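Local coordinates for AFP (Microbacterium arborescens, PDB 2YJK), which probably binds and takes up iron as a Dps-type member of the ferritin family, assembling into a twelve-subunit shell, at residues C[30-34]-C[89-94]; C[95-99]-C[111-115]; C[123-127]-C[141-145]. The contacts are given in a common frame with arbitrary orientation. Numbering follows the deposited sequence.

Contact 1: C[30-34]-C[89-94]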
loop_
_atom_site.group_PDB
_atom_site.type_symbol
_atom_site.label_atom_id
_atom_site.label_comp_id
_atom_site.label_asym_id
_atom_site.label_seq_id
_atom_site.Cartn_x
_atom_site.Cartn_y
_atom_site.Cartn_z
ATOM N N HIS C 30 -31.125 15.212 0.533
ATOM C CA HIS C 30 -31.435 15.816 -0.781
ATOM C C HIS C 30 -30.443 16.926 -1.177
ATOM O O HIS C 30 -30.036 17.009 -2.338
ATOM C CB HIS C 30 -32.855 16.422 -0.844
ATOM C CG HIS C 30 -33.963 15.420 -0.865
ATOM N ND1 HIS C 30 -35.190 15.671 -0.275
ATOM C CD2 HIS C 30 -34.052 14.180 -1.398
ATOM C CE1 HIS C 30 -35.995 14.636 -0.480
ATOM N NE2 HIS C 30 -35.318 13.710 -1.135
ATOM N N LYS C 31 -30.081 17.784 -0.226
ATOM C CA LYS C 31 -29.137 18.873 -0.547
ATOM C C LYS C 31 -27.711 18.380 -0.760
ATOM O O LYS C 31 -26.999 18.895 -1.607
ATOM C CB LYS C 31 -29.178 19.947 0.531
ATOM C CG LYS C 31 -30.574 20.668 0.541
ATOM C CD LYS C 31 -30.502 21.918 1.301
ATOM C CE LYS C 31 -31.715 22.890 0.917
ATOM N NZ LYS C 31 -32.991 22.240 1.264
ATOM N N MET C 32 -27.300 17.385 0.003
ATOM C CA MET C 32 -25.987 16.788 -0.209
ATOM C C MET C 32 -25.877 16.060 -1.541
ATOM O O MET C 32 -24.857 16.109 -2.170
ATOM C CB MET C 32 -25.697 15.852 0.899
ATOM C CG MET C 32 -25.296 16.578 2.239
ATOM S SD MET C 32 -23.972 17.843 2.061
ATOM C CE MET C 32 -24.919 19.245 2.445
ATOM N N GLN C 33 -26.932 15.365 -1.962
ATOM C CA GLN C 33 -26.913 14.625 -3.186
ATOM C C GLN C 33 -27.003 15.618 -4.370
ATOM O O GLN C 33 -26.371 15.346 -5.417
ATOM C CB GLN C 33 -28.081 13.597 -3.202
ATOM C CG GLN C 33 -28.075 12.598 -4.339
ATOM C CD GLN C 33 -26.786 11.762 -4.381
ATOM O OE1 GLN C 33 -25.914 12.004 -5.226
ATOM N NE2 GLN C 33 -26.657 10.803 -3.476
ATOM N N ALA C 34 -27.801 16.701 -4.235
ATOM C CA ALA C 34 -27.824 17.821 -5.221
ATOM C C ALA C 34 -26.418 18.472 -5.399
ATOM O O ALA C 34 -26.000 18.743 -6.528
ATOM C CB ALA C 34 -28.843 18.911 -4.819
ATOM N N THR C 89 -37.647 13.633 -7.325
ATOM C CA THR C 89 -37.925 14.150 -6.006
ATOM C C THR C 89 -36.865 15.193 -5.581
ATOM O O THR C 89 -37.208 16.319 -5.123
ATOM C CB THR C 89 -37.943 12.955 -4.994
ATOM O OG1 THR C 89 -38.826 11.936 -5.475
ATOM C CG2 THR C 89 -38.438 13.367 -3.560
ATOM N N MET C 90 -35.594 14.802 -5.711
ATOM C CA MET C 90 -34.453 15.686 -5.452
ATOM C C MET C 90 -34.476 17.023 -6.195
ATOM O O MET C 90 -34.217 18.052 -5.596
ATOM C CB MET C 90 -33.122 14.943 -5.710
ATOM C CG MET C 90 -31.907 15.861 -5.601
ATOM S SD MET C 90 -30.379 15.021 -5.941
ATOM C CE MET C 90 -30.366 14.944 -7.754
ATOM N N ALA C 91 -34.758 16.994 -7.497
ATOM C CA ALA C 91 -35.012 18.194 -8.309
ATOM C C ALA C 91 -36.165 19.069 -7.779
ATOM O O ALA C 91 -36.036 20.325 -7.745
ATOM C CB ALA C 91 -35.312 17.823 -9.740
ATOM N N GLU C 92 -37.279 18.438 -7.384
ATOM C CA GLU C 92 -38.384 19.184 -6.754
ATOM C C GLU C 92 -37.988 19.854 -5.429
ATOM O O GLU C 92 -38.561 20.846 -5.101
ATOM C CB GLU C 92 -39.590 18.279 -6.461
ATOM C CG GLU C 92 -40.493 17.940 -7.658
ATOM C CD GLU C 92 -41.211 16.565 -7.508
ATOM O OE1 GLU C 92 -41.152 15.939 -6.406
ATOM O OE2 GLU C 92 -41.843 16.105 -8.497
ATOM N N LYS C 93 -37.041 19.282 -4.659
ATOM C CA LYS C 93 -36.779 19.748 -3.296
ATOM C C LYS C 93 -35.561 20.634 -3.243
ATOM O O LYS C 93 -35.116 21.014 -2.176
ATOM C CB LYS C 93 -36.606 18.584 -2.274
ATOM C CG LYS C 93 -37.855 17.710 -1.970
ATOM C CD LYS C 93 -38.951 18.612 -1.492
ATOM C CE LYS C 93 -40.326 18.042 -1.719
ATOM N NZ LYS C 93 -40.818 17.401 -0.487
ATOM N N THR C 94 -35.003 20.987 -4.387
ATOM C CA THR C 94 -33.659 21.489 -4.347
ATOM C C THR C 94 -33.439 22.511 -5.442
ATOM O O THR C 94 -34.127 22.454 -6.461
ATOM C CB THR C 94 -32.731 20.222 -4.537
ATOM O OG1 THR C 94 -31.802 20.145 -3.476
ATOM C CG2 THR C 94 -32.104 20.178 -5.870
#

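Contact 2: C[95-99]-C[111-115]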
loop_
_atom_site.group_PDB
_atom_site.type_symbol
_atom_site.label_atom_id
_atom_site.label_comp_id
_atom_site.label_asym_id
_atom_site.label_seq_id
_atom_site.Cartn_x
_atom_site.Cartn_y
_atom_site.Cartn_z
ATOM N N SER C 95 -32.494 23.439 -5.265
ATOM C CA SER C 95 -32.257 24.445 -6.328
ATOM C C SER C 95 -30.806 24.878 -6.313
ATOM O O SER C 95 -30.167 24.756 -5.293
ATOM C CB SER C 95 -33.195 25.666 -6.146
ATOM O OG SER C 95 -32.770 26.456 -5.051
ATOM N N THR C 96 -30.276 25.362 -7.427
ATOM C CA THR C 96 -28.851 25.711 -7.510
ATOM C C THR C 96 -28.597 27.074 -8.149
ATOM O O THR C 96 -29.326 27.495 -9.043
ATOM C CB THR C 96 -28.008 24.603 -8.307
ATOM O OG1 THR C 96 -26.618 24.933 -8.256
ATOM C CG2 THR C 96 -28.444 24.503 -9.775
ATOM N N ALA C 97 -27.556 27.762 -7.699
ATOM C CA ALA C 97 -27.093 28.971 -8.398
ATOM C C ALA C 97 -25.951 28.614 -9.391
ATOM O O ALA C 97 -25.418 29.490 -10.061
ATOM C CB ALA C 97 -26.597 29.998 -7.389
ATOM N N VAL C 98 -25.528 27.344 -9.466
ATOM C CA VAL C 98 -24.384 27.020 -10.337
ATOM C C VAL C 98 -24.831 27.353 -11.774
ATOM O O VAL C 98 -25.898 26.920 -12.171
ATOM C CB VAL C 98 -23.980 25.542 -10.236
ATOM C CG1 VAL C 98 -23.013 25.182 -11.373
ATOM C CG2 VAL C 98 -23.483 25.161 -8.797
ATOM N N PRO C 99 -24.030 28.126 -12.538
ATOM C CA PRO C 99 -24.453 28.439 -13.895
ATOM C C PRO C 99 -24.521 27.254 -14.846
ATOM O O PRO C 99 -23.859 26.232 -14.646
ATOM C CB PRO C 99 -23.358 29.420 -14.405
ATOM C CG PRO C 99 -22.773 30.021 -13.175
ATOM C CD PRO C 99 -22.809 28.862 -12.160
ATOM N N ALA C 111 -21.381 30.413 -6.327
ATOM C CA ALA C 111 -22.591 29.575 -6.542
ATOM C C ALA C 111 -22.594 28.400 -5.539
ATOM O O ALA C 111 -23.643 28.057 -4.988
ATOM C CB ALA C 111 -22.639 29.044 -7.976
ATOM N N ILE C 112 -21.434 27.762 -5.348
ATOM C CA ILE C 112 -21.326 26.558 -4.468
ATOM C C ILE C 112 -21.431 26.915 -2.956
ATOM O O ILE C 112 -22.063 26.197 -2.193
ATOM C CB ILE C 112 -19.998 25.747 -4.734
ATOM C CG1 ILE C 112 -20.023 25.089 -6.128
ATOM C CG2 ILE C 112 -19.704 24.697 -3.645
ATOM C CD1 ILE C 112 -21.063 24.026 -6.268
ATOM N N VAL C 113 -20.845 28.043 -2.546
ATOM C CA VAL C 113 -21.080 28.546 -1.190
ATOM C C VAL C 113 -22.557 28.839 -0.950
ATOM O O VAL C 113 -23.076 28.532 0.117
ATOM C CB VAL C 113 -20.159 29.763 -0.826
ATOM C CG1 VAL C 113 -20.480 30.354 0.557
ATOM C CG2 VAL C 113 -18.730 29.307 -0.884
ATOM N N SER C 114 -23.237 29.432 -1.914
ATOM C CA SER C 114 -24.676 29.611 -1.770
ATOM C C SER C 114 -25.412 28.276 -1.518
ATOM O O SER C 114 -26.212 28.198 -0.544
ATOM C CB SER C 114 -25.222 30.347 -2.988
ATOM O OG SER C 114 -26.623 30.383 -2.952
ATOM N N ASP C 115 -25.152 27.235 -2.346
ATOM C CA ASP C 115 -25.763 25.897 -2.150
ATOM C C ASP C 115 -25.277 25.312 -0.757
ATOM O O ASP C 115 -26.076 24.806 0.047
ATOM C CB ASP C 115 -25.432 24.898 -3.322
ATOM C CG ASP C 115 -25.931 25.392 -4.813
ATOM O OD1 ASP C 115 -26.382 26.600 -5.066
ATOM O OD2 ASP C 115 -25.813 24.508 -5.774
#

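Contact 3: C[123-127]-C[141-145]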
loop_
_atom_site.group_PDB
_atom_site.type_symbol
_atom_site.label_atom_id
_atom_site.label_comp_id
_atom_site.label_asym_id
_atom_site.label_seq_id
_atom_site.Cartn_x
_atom_site.Cartn_y
_atom_site.Cartn_z
ATOM N N LEU C 123 -28.796 21.552 8.209
ATOM C CA LEU C 123 -28.022 20.839 9.252
ATOM C C LEU C 123 -28.260 21.437 10.665
ATOM O O LEU C 123 -28.399 20.688 11.664
ATOM C CB LEU C 123 -26.543 20.743 8.891
ATOM C CG LEU C 123 -26.261 19.737 7.764
ATOM C CD1 LEU C 123 -25.010 20.143 7.012
ATOM C CD2 LEU C 123 -26.161 18.293 8.312
ATOM N N GLN C 124 -28.348 22.766 10.749
ATOM C CA GLN C 124 -28.510 23.409 12.042
ATOM C C GLN C 124 -29.935 23.147 12.546
ATOM O O GLN C 124 -30.109 22.731 13.661
ATOM C CB GLN C 124 -28.151 24.907 12.000
ATOM C CG GLN C 124 -28.116 25.627 13.418
ATOM C CD GLN C 124 -27.056 25.001 14.392
ATOM O OE1 GLN C 124 -25.898 24.765 14.013
ATOM N NE2 GLN C 124 -27.472 24.703 15.621
ATOM N N ALA C 125 -30.926 23.209 11.679
ATOM C CA ALA C 125 -32.241 22.689 12.076
ATOM C C ALA C 125 -32.226 21.200 12.561
ATOM O O ALA C 125 -32.898 20.851 13.528
ATOM C CB ALA C 125 -33.281 22.902 10.954
ATOM N N ALA C 126 -31.460 20.330 11.902
ATOM C CA ALA C 126 -31.429 18.924 12.375
ATOM C C ALA C 126 -30.778 18.828 13.740
ATOM O O ALA C 126 -31.281 18.150 14.581
ATOM C CB ALA C 126 -30.773 17.990 11.386
ATOM N N ILE C 127 -29.699 19.567 13.958
ATOM C CA ILE C 127 -28.978 19.534 15.233
ATOM C C ILE C 127 -29.865 20.032 16.363
ATOM O O ILE C 127 -29.919 19.401 17.417
ATOM C CB ILE C 127 -27.645 20.338 15.167
ATOM C CG1 ILE C 127 -26.699 19.636 14.193
ATOM C CG2 ILE C 127 -26.976 20.470 16.558
ATOM C CD1 ILE C 127 -25.670 20.548 13.628
ATOM N N ALA C 141 -25.673 14.510 12.203
ATOM C CA ALA C 141 -25.852 15.893 11.681
ATOM C C ALA C 141 -24.670 16.725 12.080
ATOM O O ALA C 141 -24.122 17.476 11.275
ATOM C CB ALA C 141 -27.138 16.532 12.211
ATOM N N ILE C 142 -24.220 16.546 13.316
ATOM C CA ILE C 142 -23.020 17.241 13.782
ATOM C C ILE C 142 -21.776 16.905 12.954
ATOM O O ILE C 142 -21.014 17.811 12.540
ATOM C CB ILE C 142 -22.742 17.003 15.289
ATOM C CG1 ILE C 142 -23.721 17.853 16.126
ATOM C CG2 ILE C 142 -21.339 17.470 15.592
ATOM C CD1 ILE C 142 -23.868 17.379 17.620
ATOM N N GLU C 143 -21.550 15.607 12.727
ATOM C CA GLU C 143 -20.385 15.186 11.968
ATOM C C GLU C 143 -20.441 15.791 10.517
ATOM O O GLU C 143 -19.449 16.321 10.020
ATOM C CB GLU C 143 -20.330 13.660 11.933
ATOM C CG GLU C 143 -19.310 13.049 10.925
ATOM C CD GLU C 143 -19.549 11.537 10.785
ATOM O OE1 GLU C 143 -19.317 10.831 11.776
ATOM O OE2 GLU C 143 -20.014 11.072 9.711
ATOM N N ILE C 144 -21.581 15.720 9.842
ATOM C CA ILE C 144 -21.653 16.305 8.515
ATOM C C ILE C 144 -21.455 17.881 8.548
ATOM O O ILE C 144 -20.742 18.459 7.701
ATOM C CB ILE C 144 -23.020 16.013 7.823
ATOM C CG1 ILE C 144 -23.211 14.497 7.519
ATOM C CG2 ILE C 144 -23.122 16.847 6.507
ATOM C CD1 ILE C 144 -24.689 14.081 7.306
ATOM N N LYS C 145 -22.097 18.569 9.520
ATOM C CA LYS C 145 -21.832 20.023 9.684
ATOM C C LYS C 145 -20.327 20.419 9.848
ATOM O O LYS C 145 -19.868 21.412 9.266
ATOM C CB LYS C 145 -22.656 20.634 10.810
ATOM C CG LYS C 145 -22.737 22.147 10.623
ATOM C CD LYS C 145 -23.638 22.805 11.691
ATOM C CE LYS C 145 -23.870 24.342 11.411
ATOM N NZ LYS C 145 -22.608 25.090 11.418
#

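Contact 1: C[30-34]-C[89-94]
In the Dps version of the ferritin fold, a short helix sits in the long crossover that links the two halves of the four-helix bundle, and here that helix, 87-92, lies against the middle of helix 15-45. Start with His30, the residue with most surface buried. Its CA-to-CB bond points at the short helix, and the imidazole settles among Thr89, Met90 and, just past that helix, Lys93: ND1 of His30 is 3.8 Å from CG of Lys93, NE2 of His30 is 4.0 Å from CG2 of Thr89, and the Met90 backbone lies beside the ring. These are van der Waals contacts; the polar need of NE2 is met by the carbonyl of Asp84, whose carboxylate also takes a hydrogen bond from Thr89.

Met90 comes next. With chi1 and chi2 both t, its extended side chain reaches across to helix 15-45, where SD rests 3.7 Å from CG of Gln33 and 3.5 Å from the backbone N of Ala34. That nitrogen already donates to the carbonyl O of His30 at 2.9 Å, so the sulfur simply packs on an intact helical turn. Gln33 turns its amide elsewhere, to Gln66 on helix 51-78, and Met90 also packs on Val37 of a second subunit, so the short helix is sandwiched at a subunit interface.

Thr94 closes the far end. Lys93 is the first residue to leave helical angles, and Thr94 follows in an extended conformation that brings its side chain back towards helix 15-45. No hydrogen bond crosses between the segments: OG1 of Thr94 ends 3.5 Å from CB of Ala34.

Contact 2: C[95-99]-C[111-115]
An ST turn at Thr96-Val98 lies within the loop 95-99, part of the long crossover of the ferritin fold, where it lies over helix 105-130. The main bump on the helix is small: the methyl of Ala111. It pushes into a shallow hollow made by the loop as it bends through Ala97, Val98 and Pro99, and CB of Ala111 comes within 3.5 Å of O of Ala97, 3.6 Å of CA of Val98 and 4.2 Å of CD of Pro99. With so short a side chain beneath it, the loop backbone can come close, and the CA atoms of Ala97 and Ala111 are just 4.9 Å apart.

Val98 supplies the answering bump. Its CG2 drops beside Ala111 and meets CD1 of Ile112 at 3.7 Å; Ile112 points its CA-to-CB bond away from the loop, but its end swings back to form the floor. The same valine also touches Asn38 and Gln41 on helix 15-45, so it wedges into the groove between two helices.

One turn on from Ala111, Asp115 reaches up as a two-pronged polar knob. OD1 of Asp115 accepts from N of Ala97 at 3.1 Å, nearly in line, while OD2 of Asp115 takes the hydroxyl of Thr96. That OG1 of Thr96 works twice: it donates to OD2 of Asp115 at 2.6 Å and accepts from N of Val98 at 2.9 Å.

Contact 3: C[123-127]-C[141-145]
Leu123 opens the contact, its CA-to-CB bond pointing toward the neighbouring helix: its CD2 lies 3.7 Å from O of Ala141 and 3.8 Å from CG2 of Ile144. Deeper in the bundle, Leu123 and Ile144 both reach Val28 on helix 15-45. Gln124 sits at the margin, where its OE1 is 3.3 Å from CE of Lys145, a contact with the methylene rather than a hydrogen bond; its NE2 bonds to Asp128, and the ammonium of Lys145 pairs with Asp149. Ala126 then offers only a methyl, its CB 4.0 Å from CB of Ala141. Ile127 finishes the turn, with CG1 3.7 Å from CB of Ala141 and CD1 3.6 Å from CD of Lys145. Ile127 also packs on Thr136 of a third subunit. Small Ala141 thus receives Leu123, Ala126 and Ile127 together, with the local axes 9.3 Å apart at 151°. This is the antiparallel pairing of the last two helices in a ferritin-type four-helix bundle.

Contact 3 is the buried one, a helix-on-helix seam within the bundle, whereas contacts 1 and 2 are partly buried and lay the crossover region on the bundle's outside. Those two follow directly in sequence, 89-94 running into 95-99, yet they rest on different helices, 15-45 and 105-130. Helix 105-130 also serves contact 3, whose centre is about 20 Å from that of contact 2, on the opposite side of the chain's centre. Chemistry changes with place: only contact 2 has hydrogen bonds between its segments, while contacts 1 and 3 rely on packing. Contacts 1 and 2 both touch the second subunit; contact 3 meets a third and a fourth.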